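Local coordinates for protein putative agmatinase (Clostridium difficile, PDB 3LHL) that probably hydrolyses agmatine to putrescine and urea, as a manganese-dependent enzyme of the arginase family's agmatinase subfamily, at residues A[11-16]-A[82-87]; A[20-25]-A[129-134]; A[143-148]-A[173-178]. All blocks are in the same frame, centred on the assembly; numbering follows the deposited sequence.

Contact 1: A[11-16]-A[82-87]; sequences IVFGVG and YKIVRD. With PO4 (phosphate ion), chain G.
Ile84, in the last turn of helix 70-86, lays its CD1 methyl into the angle between Ile11 and Phe13 of strand 10-15. That methyl lies 3.7 Å from CG2 of Ile11 and also 3.8 Å from CE2 of Phe13, whose ring it meets obliquely. Its second branch is used as well: Ile84 CG2 comes within 3.9 Å of Ile11 CG1, so both branches of Ile84 rest on Ile11. CG1 of Ile84 stands anti to its carbonyl carbon (chi1 -63°) and the chain then runs extended (chi2 171°), which carries CD1 out to the sheet. Ile11 and Phe13, two residues apart on a strand, both point at the helix, while Val12 between them faces away. This is a helix covering one face of the central parallel sheet of the arginase fold, where strand 10-15 lies between strands 57-62 and 90-95; branched and aromatic hydrocarbon suits so buried a layer. The outward side of the same helix end is polar. There Arg86 NE forms a salt bridge with Asp87 OD1 (2.9 Å), and Arg86 NH1 donates to O2 of a phosphate at 2.8 Å, an ion probably taken from the crystallisation liquor.

Contact 2: A[20-25]-A[129-134]; sequences TTSNRP and EYNNSK. With PO4 (phosphate ion), chain F.
Ser22 and Asn131 come closest across this open contact, with Ser22 OG 3.8 Å from Asn131 ND2, too far for a hydrogen bond. What joins the two loops is a phosphate ion, probably acquired from the crystallisation liquor. From 20-25 three successive backbone N-H groups turn toward it, each to a different oxygen. Ser22 N reaches O2 at 3.0 Å. Asn23 N meets O3 at 2.9 Å and almost straight (178°). Arg24 N adds a weak bond of 3.2 Å to O4. From 129-134 the Tyr130 hydroxyl donates to O1, with OH and O1 2.6 Å apart and the oxygen in the plane of the ring. The rigid phenol ring carries its hydroxyl far enough to reach the ion. CG of Tyr130 is anti to the backbone N (chi1 -173°), which sends the ring toward the other loop, and CG of Asn131 lies over the rim of one face.

Further out, Tyr130 to Ser133 form a type I' beta turn, closed by Tyr130 N to Ser133 O and Ser133 N to Tyr130 O; Asn131 and Asn132 occupy its two central positions with positive phi, which asparagine tolerates well. The other loop is pinned by its side chains: Thr20 OG1 and Thr21 OG1 each hydrogen-bond to the carboxylate of Glu97, and Arg24 reaches the carbonyls of Thr214 and Gly215 and packs its cation on the Tyr253 ring. The side chain of Thr20 is about 9 Å from a manganese ion. Both loops follow strands of the parallel sheet, 10-15 and 115-120, and belong to the rim above the metal site, the region from which arginase-family enzymes build the mouth of the active site.

Contact 3: A[143-148]-A[173-178]; sequences RIWDIV and KHTYME
Trp145 turns the edge of its indole toward the face of the His174 imidazole in a T-shaped stack, the six-membered ring centroid 4.7 Å from the His174 centroid and the planes at 67°. The closest approach, Trp145 CZ2 to His174 ND1 at 3.2 Å, brings the rim of the benzo ring against the imidazole. With CG anti to the backbone N (chi1 177°), the indole reaches off helix 140-148 to segment 173-178, where its pyrrole side lies along the His174 backbone and CB, NE1 standing 3.5 Å from CB. Thr175 adds a looser apolar touch, its CG2 methyl 4.3 Å from Trp145 CD1. The polar edges converge on one acceptor: Asp150 OD1 receives both Trp145 NE1 and His174 ND1 and so ties the two rings together, while His174 NE2 bonds to Glu172. Two carboxylates beside the imidazole would probably favour its protonated form. Both ring types suit a partly exposed place, since each pairs a flat packing surface with nitrogen that can meet a carboxylate. Phe168 of helix 163-170 completes the cluster, meeting both rings; Trp145 also packs on Ile153, so helix 140-148 is joined to strand 153-158 and to the approach to its parallel neighbour, the sheet's outermost strand 176-179.

How the contacts relate
Contact 1 packs a helix on a strand, and contact 3 packs one on the run leading into the edge strand of the same parallel sheet, but toward opposite edges: strand 10-15 is second from one edge, whereas 176-179 is the other edge. Contact 1 is buried and wholly aliphatic and aromatic across the interface; contact 3, partly buried, mixes ring packing with polar groups. Contact 2 is a surface meeting of loops in which an ion does most of the joining. Segments 11-16 and 20-25 follow closely along the chain, though contacts 1 and 2 lie about 25 Å apart between centres. Contacts 2 and 3 do meet: Arg143 NE probably hydrogen-bonds to Lys134 O, 2.9 Å away, linking the turn-bearing loop to helix 140-148.

Contact 1: A[11-16]-A[82-87]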
loop_
_atom_site.group_PDB
_atom_site.type_symbol
_atom_site.label_atom_id
_atom_site.label_comp_id
_atom_site.label_asym_id
_atom_site.label_seq_id
_atom_site.Cartn_x
_atom_site.Cartn_y
_atom_site.Cartn_z
ATOM N N ILE A 11 -11.057 -7.300 5.294
ATOM C CA ILE A 11 -11.931 -6.983 4.171
ATOM C C ILE A 11 -11.106 -6.392 3.031
ATOM O O ILE A 11 -10.591 -5.272 3.129
ATOM C CB ILE A 11 -13.018 -5.966 4.587
ATOM C CG1 ILE A 11 -13.722 -6.453 5.861
ATOM C CG2 ILE A 11 -14.019 -5.771 3.450
ATOM C CD1 ILE A 11 -14.399 -7.809 5.732
ATOM N N VAL A 12 -10.992 -7.161 1.955
ATOM C CA VAL A 12 -10.231 -6.776 0.773
ATOM C C VAL A 12 -11.154 -6.183 -0.279
ATOM O O VAL A 12 -12.176 -6.777 -0.621
ATOM C CB VAL A 12 -9.538 -8.004 0.140
ATOM C CG1 VAL A 12 -8.696 -7.572 -1.040
ATOM C CG2 VAL A 12 -8.702 -8.729 1.182
ATOM N N PHE A 13 -10.797 -5.013 -0.796
ATOM C CA PHE A 13 -11.615 -4.384 -1.823
ATOM C C PHE A 13 -10.727 -3.631 -2.798
ATOM O O PHE A 13 -9.624 -3.196 -2.452
ATOM C CB PHE A 13 -12.678 -3.460 -1.191
ATOM C CG PHE A 13 -12.119 -2.250 -0.496
ATOM C CD1 PHE A 13 -12.073 -1.018 -1.146
ATOM C CD2 PHE A 13 -11.652 -2.336 0.813
ATOM C CE1 PHE A 13 -11.571 0.115 -0.504
ATOM C CE2 PHE A 13 -11.145 -1.212 1.467
ATOM C CZ PHE A 13 -11.106 0.018 0.806
ATOM N N GLY A 14 -11.203 -3.508 -4.030
ATOM C CA GLY A 14 -10.434 -2.820 -5.044
ATOM C C GLY A 14 -10.941 -1.422 -5.301
ATOM O O GLY A 14 -12.117 -1.125 -5.082
ATOM N N VAL A 15 -10.033 -0.562 -5.750
ATOM C CA VAL A 15 -10.347 0.826 -6.071
ATOM C C VAL A 15 -9.641 1.143 -7.381
ATOM O O VAL A 15 -8.473 1.549 -7.384
ATOM C CB VAL A 15 -9.829 1.802 -4.987
ATOM C CG1 VAL A 15 -10.131 3.237 -5.399
ATOM C CG2 VAL A 15 -10.476 1.490 -3.644
ATOM N N GLY A 16 -10.350 0.928 -8.487
ATOM C CA GLY A 16 -9.785 1.188 -9.799
ATOM C C GLY A 16 -9.875 2.660 -10.151
ATOM O O GLY A 16 -10.716 3.077 -10.956
ATOM N N TYR A 82 -14.252 3.614 6.243
ATOM C CA TYR A 82 -14.832 3.932 7.546
ATOM C C TYR A 82 -15.763 2.838 8.064
ATOM O O TYR A 82 -15.667 2.426 9.221
ATOM C CB TYR A 82 -15.603 5.259 7.501
ATOM C CG TYR A 82 -16.340 5.520 8.794
ATOM C CD1 TYR A 82 -15.640 5.752 9.981
ATOM C CD2 TYR A 82 -17.729 5.425 8.859
ATOM C CE1 TYR A 82 -16.303 5.869 11.199
ATOM C CE2 TYR A 82 -18.405 5.541 10.075
ATOM C CZ TYR A 82 -17.685 5.759 11.239
ATOM O OH TYR A 82 -18.337 5.839 12.449
ATOM N N LYS A 83 -16.668 2.371 7.216
ATOM C CA LYS A 83 -17.580 1.327 7.639
ATOM C C LYS A 83 -16.812 0.079 8.083
ATOM O O LYS A 83 -17.173 -0.557 9.078
ATOM C CB LYS A 83 -18.553 0.999 6.508
ATOM C CG LYS A 83 -19.453 2.168 6.153
ATOM C CD LYS A 83 -20.181 1.943 4.841
ATOM C CE LYS A 83 -20.920 3.202 4.416
ATOM N NZ LYS A 83 -21.499 3.078 3.046
ATOM N N ILE A 84 -15.747 -0.262 7.362
ATOM C CA ILE A 84 -14.951 -1.434 7.720
ATOM C C ILE A 84 -14.276 -1.204 9.072
ATOM O O ILE A 84 -14.313 -2.066 9.952
ATOM C CB ILE A 84 -13.875 -1.730 6.649
ATOM C CG1 ILE A 84 -14.555 -2.082 5.318
ATOM C CG2 ILE A 84 -12.973 -2.878 7.113
ATOM C CD1 ILE A 84 -13.613 -2.172 4.145
ATOM N N VAL A 85 -13.671 -0.034 9.238
ATOM C CA VAL A 85 -13.007 0.295 10.489
ATOM C C VAL A 85 -14.026 0.326 11.625
ATOM O O VAL A 85 -13.769 -0.178 12.723
ATOM C CB VAL A 85 -12.321 1.678 10.409
ATOM C CG1 VAL A 85 -11.792 2.081 11.788
ATOM C CG2 VAL A 85 -11.194 1.644 9.375
ATOM N N ARG A 86 -15.178 0.933 11.351
ATOM C CA ARG A 86 -16.251 1.049 12.333
ATOM C C ARG A 86 -16.701 -0.321 12.822
ATOM O O ARG A 86 -17.044 -0.492 13.987
ATOM C CB ARG A 86 -17.448 1.778 11.720
ATOM C CG ARG A 86 -18.697 1.804 12.600
ATOM C CD ARG A 86 -19.939 2.043 11.754
ATOM N NE ARG A 86 -20.122 0.959 10.795
ATOM C CZ ARG A 86 -20.901 1.022 9.721
ATOM N NH1 ARG A 86 -21.587 2.125 9.448
ATOM N NH2 ARG A 86 -20.988 -0.022 8.914
ATOM N N ASP A 87 -16.700 -1.295 11.919
ATOM C CA ASP A 87 -17.120 -2.644 12.264
ATOM C C ASP A 87 -15.993 -3.470 12.878
ATOM O O ASP A 87 -16.084 -4.692 12.947
ATOM C CB ASP A 87 -17.671 -3.348 11.022
ATOM C CG ASP A 87 -18.889 -2.648 10.450
ATOM O OD1 ASP A 87 -19.547 -1.894 11.201
ATOM O OD2 ASP A 87 -19.198 -2.859 9.254
HETATM P P PO4 G . -23.613 4.944 10.004
HETATM O O1 PO4 G . -22.983 6.114 9.330
HETATM O O2 PO4 G . -22.612 4.273 10.873
HETATM O O3 PO4 G . -24.760 5.407 10.833
HETATM O O4 PO4 G . -24.103 3.985 8.975
#

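Contact 2: A[20-25]-A[129-134]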
loop_
_atom_site.group_PDB
_atom_site.type_symbol
_atom_site.label_atom_id
_atom_site.label_comp_id
_atom_site.label_asym_id
_atom_site.label_seq_id
_atom_site.Cartn_x
_atom_site.Cartn_y
_atom_site.Cartn_z
ATOM N N THR A 20 -5.752 11.207 -10.964
ATOM C CA THR A 20 -4.751 12.270 -10.929
ATOM C C THR A 20 -3.466 11.907 -11.664
ATOM O O THR A 20 -2.469 12.619 -11.561
ATOM C CB THR A 20 -4.404 12.698 -9.480
ATOM O OG1 THR A 20 -3.489 11.765 -8.900
ATOM C CG2 THR A 20 -5.665 12.767 -8.621
ATOM N N THR A 21 -3.499 10.803 -12.408
ATOM C CA THR A 21 -2.341 10.356 -13.184
ATOM C C THR A 21 -2.555 10.817 -14.621
ATOM O O THR A 21 -3.541 10.442 -15.248
ATOM C CB THR A 21 -2.211 8.821 -13.171
ATOM O OG1 THR A 21 -2.207 8.348 -11.817
ATOM C CG2 THR A 21 -0.920 8.392 -13.860
ATOM N N SER A 22 -1.626 11.609 -15.145
ATOM C CA SER A 22 -1.764 12.145 -16.498
ATOM C C SER A 22 -1.119 11.370 -17.648
ATOM O O SER A 22 -1.816 10.886 -18.545
ATOM C CB SER A 22 -1.250 13.589 -16.530
ATOM O OG SER A 22 -1.878 14.371 -15.527
ATOM N N ASN A 23 0.206 11.260 -17.634
ATOM C CA ASN A 23 0.904 10.574 -18.716
ATOM C C ASN A 23 0.880 9.053 -18.694
ATOM O O ASN A 23 1.046 8.424 -19.740
ATOM C CB ASN A 23 2.361 11.035 -18.785
ATOM C CG ASN A 23 2.487 12.522 -19.036
ATOM O OD1 ASN A 23 1.754 13.090 -19.848
ATOM N ND2 ASN A 23 3.424 13.163 -18.343
ATOM N N ARG A 24 0.652 8.461 -17.526
ATOM C CA ARG A 24 0.672 7.005 -17.415
ATOM C C ARG A 24 -0.563 6.383 -16.774
ATOM O O ARG A 24 -0.472 5.707 -15.745
ATOM C CB ARG A 24 1.924 6.593 -16.640
ATOM C CG ARG A 24 3.215 7.034 -17.316
ATOM C CD ARG A 24 3.657 6.017 -18.360
ATOM N NE ARG A 24 4.276 4.860 -17.718
ATOM C CZ ARG A 24 4.810 3.834 -18.365
ATOM N NH1 ARG A 24 4.796 3.806 -19.689
ATOM N NH2 ARG A 24 5.397 2.853 -17.687
ATOM N N PRO A 25 -1.738 6.590 -17.379
ATOM C CA PRO A 25 -2.952 6.009 -16.800
ATOM C C PRO A 25 -2.900 4.488 -16.905
ATOM O O PRO A 25 -2.135 3.939 -17.703
ATOM C CB PRO A 25 -4.061 6.620 -17.654
ATOM C CG PRO A 25 -3.392 6.743 -19.017
ATOM C CD PRO A 25 -2.027 7.286 -18.650
ATOM N N GLU A 129 2.817 19.718 -4.138
ATOM C CA GLU A 129 1.896 19.651 -5.265
ATOM C C GLU A 129 2.522 18.933 -6.445
ATOM O O GLU A 129 3.738 18.769 -6.519
ATOM C CB GLU A 129 1.491 21.049 -5.747
ATOM C CG GLU A 129 0.703 21.900 -4.778
ATOM C CD GLU A 129 0.112 23.124 -5.466
ATOM O OE1 GLU A 129 0.757 23.655 -6.399
ATOM O OE2 GLU A 129 -0.993 23.557 -5.074
ATOM N N TYR A 130 1.669 18.517 -7.372
ATOM C CA TYR A 130 2.108 17.853 -8.586
ATOM C C TYR A 130 1.036 18.169 -9.620
ATOM O O TYR A 130 -0.152 17.960 -9.375
ATOM C CB TYR A 130 2.241 16.343 -8.373
ATOM C CG TYR A 130 2.863 15.627 -9.554
ATOM C CD1 TYR A 130 4.110 16.013 -10.048
ATOM C CD2 TYR A 130 2.197 14.576 -10.191
ATOM C CE1 TYR A 130 4.681 15.375 -11.152
ATOM C CE2 TYR A 130 2.756 13.928 -11.294
ATOM C CZ TYR A 130 3.998 14.334 -11.770
ATOM O OH TYR A 130 4.547 13.711 -12.869
ATOM N N ASN A 131 1.458 18.690 -10.767
ATOM C CA ASN A 131 0.521 19.071 -11.819
ATOM C C ASN A 131 -0.494 20.058 -11.242
ATOM O O ASN A 131 -1.686 19.980 -11.529
ATOM C CB ASN A 131 -0.201 17.843 -12.389
ATOM C CG ASN A 131 0.737 16.914 -13.147
ATOM O OD1 ASN A 131 1.591 17.370 -13.908
ATOM N ND2 ASN A 131 0.574 15.606 -12.949
ATOM N N ASN A 132 0.005 20.968 -10.406
ATOM C CA ASN A 132 -0.806 22.010 -9.776
ATOM C C ASN A 132 -1.882 21.546 -8.793
ATOM O O ASN A 132 -2.747 22.331 -8.411
ATOM C CB ASN A 132 -1.450 22.877 -10.860
ATOM C CG ASN A 132 -0.419 23.536 -11.764
ATOM O OD1 ASN A 132 -0.519 23.469 -12.989
ATOM N ND2 ASN A 132 0.577 24.178 -11.161
ATOM N N SER A 133 -1.832 20.285 -8.378
ATOM C CA SER A 133 -2.820 19.767 -7.430
ATOM C C SER A 133 -2.166 19.316 -6.125
ATOM O O SER A 133 -1.121 18.659 -6.135
ATOM C CB SER A 133 -3.584 18.586 -8.039
ATOM O OG SER A 133 -4.236 18.954 -9.244
ATOM N N LYS A 134 -2.785 19.677 -5.005
ATOM C CA LYS A 134 -2.277 19.295 -3.697
ATOM C C LYS A 134 -2.569 17.820 -3.469
ATOM O O LYS A 134 -1.861 17.144 -2.728
ATOM C CB LYS A 134 -2.945 20.120 -2.595
ATOM C CG LYS A 134 -2.520 21.579 -2.572
ATOM C CD LYS A 134 -3.234 22.352 -1.473
ATOM C CE LYS A 134 -2.940 23.846 -1.580
ATOM N NZ LYS A 134 -3.740 24.665 -0.620
HETATM P P PO4 F . 1.913 11.438 -14.390
HETATM O O1 PO4 F . 3.229 11.616 -13.725
HETATM O O2 PO4 F . 0.824 11.614 -13.396
HETATM O O3 PO4 F . 1.762 12.450 -15.469
HETATM O O4 PO4 F . 1.836 10.072 -14.976
#

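Contact 3: A[143-148]-A[173-178]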
loop_
_atom_site.group_PDB
_atom_site.type_symbol
_atom_site.label_atom_id
_atom_site.label_comp_id
_atom_site.label_asym_id
_atom_site.label_seq_id
_atom_site.Cartn_x
_atom_site.Cartn_y
_atom_site.Cartn_z
ATOM N N ARG A 143 0.557 14.775 2.372
ATOM C CA ARG A 143 -0.799 14.960 2.881
ATOM C C ARG A 143 -0.950 14.235 4.210
ATOM O O ARG A 143 -1.528 14.768 5.156
ATOM C CB ARG A 143 -1.832 14.413 1.895
ATOM C CG ARG A 143 -1.983 15.258 0.655
ATOM C CD ARG A 143 -2.288 16.701 1.033
ATOM N NE ARG A 143 -1.585 17.596 0.129
ATOM C CZ ARG A 143 -0.678 18.487 0.507
ATOM N NH1 ARG A 143 -0.357 18.625 1.785
ATOM N NH2 ARG A 143 -0.072 19.223 -0.411
ATOM N N ILE A 144 -0.422 13.016 4.274
ATOM C CA ILE A 144 -0.499 12.228 5.491
ATOM C C ILE A 144 0.340 12.839 6.606
ATOM O O ILE A 144 -0.053 12.808 7.767
ATOM C CB ILE A 144 -0.061 10.772 5.235
ATOM C CG1 ILE A 144 -1.110 10.085 4.347
ATOM C CG2 ILE A 144 0.140 10.041 6.564
ATOM C CD1 ILE A 144 -0.784 8.653 3.961
ATOM N N TRP A 145 1.489 13.406 6.258
ATOM C CA TRP A 145 2.332 14.032 7.264
ATOM C C TRP A 145 1.595 15.225 7.885
ATOM O O TRP A 145 1.761 15.517 9.070
ATOM C CB TRP A 145 3.647 14.512 6.653
ATOM C CG TRP A 145 4.507 15.231 7.644
ATOM C CD1 TRP A 145 5.298 14.670 8.608
ATOM C CD2 TRP A 145 4.614 16.651 7.810
ATOM N NE1 TRP A 145 5.891 15.656 9.368
ATOM C CE2 TRP A 145 5.489 16.880 8.899
ATOM C CE3 TRP A 145 4.055 17.753 7.146
ATOM C CZ2 TRP A 145 5.817 18.170 9.340
ATOM C CZ3 TRP A 145 4.380 19.035 7.582
ATOM C CH2 TRP A 145 5.255 19.232 8.671
ATOM N N ASP A 146 0.787 15.914 7.081
ATOM C CA ASP A 146 0.023 17.047 7.588
ATOM C C ASP A 146 -0.944 16.567 8.666
ATOM O O ASP A 146 -1.399 17.353 9.495
ATOM C CB ASP A 146 -0.781 17.730 6.474
ATOM C CG ASP A 146 0.076 18.593 5.577
ATOM O OD1 ASP A 146 1.110 19.107 6.049
ATOM O OD2 ASP A 146 -0.292 18.774 4.399
ATOM N N ILE A 147 -1.256 15.278 8.652
ATOM C CA ILE A 147 -2.177 14.725 9.634
ATOM C C ILE A 147 -1.499 14.176 10.891
ATOM O O ILE A 147 -1.968 14.421 12.000
ATOM C CB ILE A 147 -3.040 13.600 9.016
ATOM C CG1 ILE A 147 -3.871 14.157 7.859
ATOM C CG2 ILE A 147 -3.953 12.999 10.072
ATOM C CD1 ILE A 147 -4.673 13.101 7.120
ATOM N N VAL A 148 -0.396 13.449 10.725
ATOM C CA VAL A 148 0.293 12.845 11.865
ATOM C C VAL A 148 1.527 13.574 12.375
ATOM O O VAL A 148 1.905 13.413 13.537
ATOM C CB VAL A 148 0.707 11.387 11.553
ATOM C CG1 VAL A 148 -0.528 10.558 11.207
ATOM C CG2 VAL A 148 1.717 11.363 10.406
ATOM N N LYS A 173 14.115 15.990 9.161
ATOM C CA LYS A 173 13.632 14.849 9.937
ATOM C C LYS A 173 12.120 14.774 10.162
ATOM O O LYS A 173 11.669 14.380 11.234
ATOM C CB LYS A 173 14.333 14.828 11.302
ATOM C CG LYS A 173 15.840 14.998 11.229
ATOM C CD LYS A 173 16.489 14.806 12.590
ATOM C CE LYS A 173 18.006 14.969 12.515
ATOM N NZ LYS A 173 18.663 14.678 13.825
ATOM N N HIS A 174 11.333 15.134 9.159
ATOM C CA HIS A 174 9.887 15.080 9.306
ATOM C C HIS A 174 9.363 13.649 9.154
ATOM O O HIS A 174 8.233 13.348 9.536
ATOM C CB HIS A 174 9.226 16.020 8.299
ATOM C CG HIS A 174 9.452 17.471 8.602
ATOM N ND1 HIS A 174 9.025 18.063 9.772
ATOM C CD2 HIS A 174 10.070 18.444 7.893
ATOM C CE1 HIS A 174 9.368 19.338 9.769
ATOM N NE2 HIS A 174 10.004 19.595 8.640
ATOM N N THR A 175 10.197 12.770 8.604
ATOM C CA THR A 175 9.833 11.365 8.436
ATOM C C THR A 175 11.110 10.554 8.510
ATOM O O THR A 175 12.203 11.098 8.375
ATOM C CB THR A 175 9.205 11.059 7.047
ATOM O OG1 THR A 175 10.241 11.019 6.058
ATOM C CG2 THR A 175 8.181 12.123 6.655
ATOM N N TYR A 176 10.974 9.256 8.744
ATOM C CA TYR A 176 12.137 8.387 8.759
ATOM C C TYR A 176 12.188 7.835 7.342
ATOM O O TYR A 176 11.168 7.394 6.810
ATOM C CB TYR A 176 11.971 7.224 9.732
ATOM C CG TYR A 176 13.013 6.161 9.497
ATOM C CD1 TYR A 176 14.302 6.298 10.011
ATOM C CD2 TYR A 176 12.737 5.057 8.686
ATOM C CE1 TYR A 176 15.294 5.364 9.725
ATOM C CE2 TYR A 176 13.721 4.117 8.393
ATOM C CZ TYR A 176 14.998 4.278 8.916
ATOM O OH TYR A 176 15.974 3.353 8.634
HETATM N N MSE A 177 13.363 7.848 6.730
HETATM C CA MSE A 177 13.475 7.356 5.371
HETATM C C MSE A 177 14.731 6.556 5.094
HETATM O O MSE A 177 15.836 7.023 5.352
HETATM C CB MSE A 177 13.414 8.530 4.391
HETATM C CG MSE A 177 13.557 8.128 2.934
HETATM SE SE MSE A 177 13.575 9.649 1.736
HETATM C CE MSE A 177 11.693 10.116 1.815
ATOM N N GLU A 178 14.566 5.342 4.582
ATOM C CA GLU A 178 15.730 4.548 4.225
ATOM C C GLU A 178 15.824 4.687 2.713
ATOM O O GLU A 178 14.923 4.270 1.977
ATOM C CB GLU A 178 15.575 3.073 4.593
ATOM C CG GLU A 178 16.920 2.345 4.540
ATOM C CD GLU A 178 16.801 0.841 4.385
ATOM O OE1 GLU A 178 15.962 0.232 5.080
ATOM O OE2 GLU A 178 17.564 0.268 3.574
#